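Local atomic coordinates of Ro sixty-related protein, RSR (Deinococcus radiodurans, PDB entry 2NVO), a protein that binds several small RNAs that accumulate during recovery from ultraviolet irradiation and contributes to the resistance of the bacterium to that radiation. Residues V86-D89 against V90-Q94. Sequence-based numbering, arbitrary orientation.
Sequences VTLD and VVRGQ
L88 and R92 meet one turn apart on the helix 80-93 and run side by side in the same direction. The R92 chain is bent about its CB-CG bond (chi2 143°), which turns its guanidinium back over L88. L88 CB then lies against one face of that group, towards its rim, 3.8 Å from R92 NH1. L88 CD2 touches the same group, 3.9 Å from R92 NH2. The aliphatic part of R92 also packs on the backbone, with R92 CD 3.3 Å from L88 O.

Four i to i+4 backbone hydrogen bonds join the turn 86-89 to the next. V90 N donates to V86 O and V91 N to T87 O. The hydrogen bond from R92 N to L88 O is nearly straight (174°) at 2.9 Å. That from G93 N to D89 O is as short but more bent (143°), close to where the helix ends. Q94 then leaves helical geometry with a positive phi, although its N still donates a hydrogen bond to V90 O at 3.0 Å.

V90 and V91 pack on carbonyls of the preceding turn. V91 CG2 sits 3.2 Å from T87 O, and V90 CG2 is 3.4 Å from V86 O. Both CG2 methyls lie beside their own backbone N, which keeps them near the carbonyl that the N-H bonds. T87 OG1 hydrogen-bonds A83 O. V86, T87 and V90 rest on helix 40-50, T87 and V91 touch helix 100-112, and L88 and V91 pack against helix 116-129.

D89 OD2 is 5.2 Å from R92 NH1, so any attraction between them is probably secondary. L88 lies over one face of the guanidinium and E128 forms a salt bridge with R92 NH2, which probably limits the motion of the group and ties helix 80-93 to helix 116-129 within the TROVE domain, which is built of HEAT-like repeats.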
ATOM      1  N   VAL A  86      -2.859  18.557 -11.763  1.00 29.69           N
ATOM      2  CA  VAL A  86      -2.959  18.017 -10.411  1.00 28.65           C
ATOM      3  C   VAL A  86      -2.699  16.505 -10.426  1.00 29.18           C
ATOM      4  O   VAL A  86      -1.934  15.980  -9.615  1.00 30.06           O
ATOM      5  CB  VAL A  86      -4.348  18.324  -9.794  1.00 31.10           C
ATOM      6  CG1 VAL A  86      -4.482  17.705  -8.412  1.00 30.33           C
ATOM      7  CG2 VAL A  86      -4.587  19.828  -9.730  1.00 33.06           C
ATOM      8  N   THR A  87      -3.318  15.813 -11.375  1.00 26.26           N
ATOM      9  CA  THR A  87      -3.183  14.365 -11.481  1.00 25.29           C
ATOM     10  C   THR A  87      -1.755  13.928 -11.774  1.00 26.59           C
ATOM     11  O   THR A  87      -1.265  12.974 -11.179  1.00 24.61           O
ATOM     12  CB  THR A  87      -4.168  13.776 -12.518  1.00 19.00           C
ATOM     13  OG1 THR A  87      -5.495  13.986 -12.057  1.00 21.45           O
ATOM     14  CG2 THR A  87      -3.956  12.285 -12.703  1.00 22.33           C
ATOM     15  N   LEU A  88      -1.071  14.629 -12.673  1.00 27.71           N
ATOM     16  CA  LEU A  88       0.314  14.273 -12.961  1.00 27.80           C
ATOM     17  C   LEU A  88       1.233  14.552 -11.770  1.00 28.19           C
ATOM     18  O   LEU A  88       2.122  13.753 -11.469  1.00 28.13           O
ATOM     19  CB  LEU A  88       0.813  14.973 -14.230  1.00 32.43           C
ATOM     20  CG  LEU A  88       0.529  14.218 -15.536  1.00 29.87           C
ATOM     21  CD1 LEU A  88      -0.926  13.796 -15.615  1.00 30.28           C
ATOM     22  CD2 LEU A  88       0.904  15.075 -16.739  1.00 33.65           C
ATOM     23  N   ASP A  89       1.004  15.678 -11.096  1.00 30.28           N
ATOM     24  CA  ASP A  89       1.738  16.028  -9.880  1.00 32.71           C
ATOM     25  C   ASP A  89       1.643  14.923  -8.825  1.00 30.46           C
ATOM     26  O   ASP A  89       2.628  14.581  -8.171  1.00 27.54           O
ATOM     27  CB  ASP A  89       1.213  17.342  -9.284  1.00 33.70           C
ATOM     28  CG  ASP A  89       1.695  18.583 -10.048  1.00 40.41           C
ATOM     29  OD1 ASP A  89       1.312  19.706  -9.651  1.00 40.94           O
ATOM     30  OD2 ASP A  89       2.443  18.442 -11.039  1.00 37.09           O
ATOM     31  N   VAL A  90       0.446  14.374  -8.650  1.00 29.17           N
ATOM     32  CA  VAL A  90       0.250  13.320  -7.665  1.00 25.82           C
ATOM     33  C   VAL A  90       0.924  12.020  -8.103  1.00 26.25           C
ATOM     34  O   VAL A  90       1.582  11.361  -7.296  1.00 28.95           O
ATOM     35  CB  VAL A  90      -1.239  13.071  -7.383  1.00 27.66           C
ATOM     36  CG1 VAL A  90      -1.419  11.783  -6.570  1.00 23.63           C
ATOM     37  CG2 VAL A  90      -1.847  14.266  -6.674  1.00 24.96           C
ATOM     38  N   VAL A  91       0.770  11.649  -9.372  1.00 24.72           N
ATOM     39  CA  VAL A  91       1.411  10.437  -9.882  1.00 23.95           C
ATOM     40  C   VAL A  91       2.921  10.494  -9.673  1.00 26.76           C
ATOM     41  O   VAL A  91       3.517   9.567  -9.135  1.00 24.97           O
ATOM     42  CB  VAL A  91       1.129  10.197 -11.387  1.00 25.09           C
ATOM     43  CG1 VAL A  91       1.967   9.045 -11.897  1.00 24.72           C
ATOM     44  CG2 VAL A  91      -0.351   9.930 -11.635  1.00 23.62           C
ATOM     45  N   ARG A  92       3.529  11.593 -10.107  1.00 28.41           N
ATOM     46  CA  ARG A  92       4.966  11.800  -9.942  1.00 29.70           C
ATOM     47  C   ARG A  92       5.399  11.880  -8.475  1.00 29.71           C
ATOM     48  O   ARG A  92       6.471  11.394  -8.117  1.00 33.80           O
ATOM     49  CB  ARG A  92       5.404  13.056 -10.701  1.00 30.94           C
ATOM     50  CG  ARG A  92       5.483  12.839 -12.194  1.00 31.82           C
ATOM     51  CD  ARG A  92       5.032  14.047 -12.988  1.00 32.39           C
ATOM     52  NE  ARG A  92       4.982  13.726 -14.412  1.00 36.10           N
ATOM     53  CZ  ARG A  92       4.689  14.594 -15.374  1.00 34.11           C
ATOM     54  NH1 ARG A  92       4.416  15.854 -15.076  1.00 31.95           N
ATOM     55  NH2 ARG A  92       4.672  14.193 -16.639  1.00 32.59           N
ATOM     56  N   GLY A  93       4.572  12.494  -7.634  1.00 32.12           N
ATOM     57  CA  GLY A  93       4.882  12.637  -6.216  1.00 33.89           C
ATOM     58  C   GLY A  93       4.807  11.315  -5.467  1.00 31.70           C
ATOM     59  O   GLY A  93       5.366  11.168  -4.382  1.00 29.95           O
ATOM     60  N   GLN A  94       4.093  10.362  -6.056  1.00 32.23           N
ATOM     61  CA  GLN A  94       4.032   8.991  -5.564  1.00 29.59           C
ATOM     62  C   GLN A  94       3.521   8.840  -4.135  1.00 30.57           C
ATOM     63  O   GLN A  94       3.943   7.928  -3.427  1.00 32.01           O
ATOM     64  CB  GLN A  94       5.404   8.330  -5.685  1.00 33.02           C
ATOM     65  CG  GLN A  94       6.064   8.574  -7.019  1.00 35.47           C
ATOM     66  CD  GLN A  94       7.235   7.651  -7.270  1.00 38.84           C
ATOM     67  OE1 GLN A  94       7.412   6.651  -6.575  1.00 45.11           O
ATOM     68  NE2 GLN A  94       8.043   7.981  -8.275  1.00 41.80           N
TER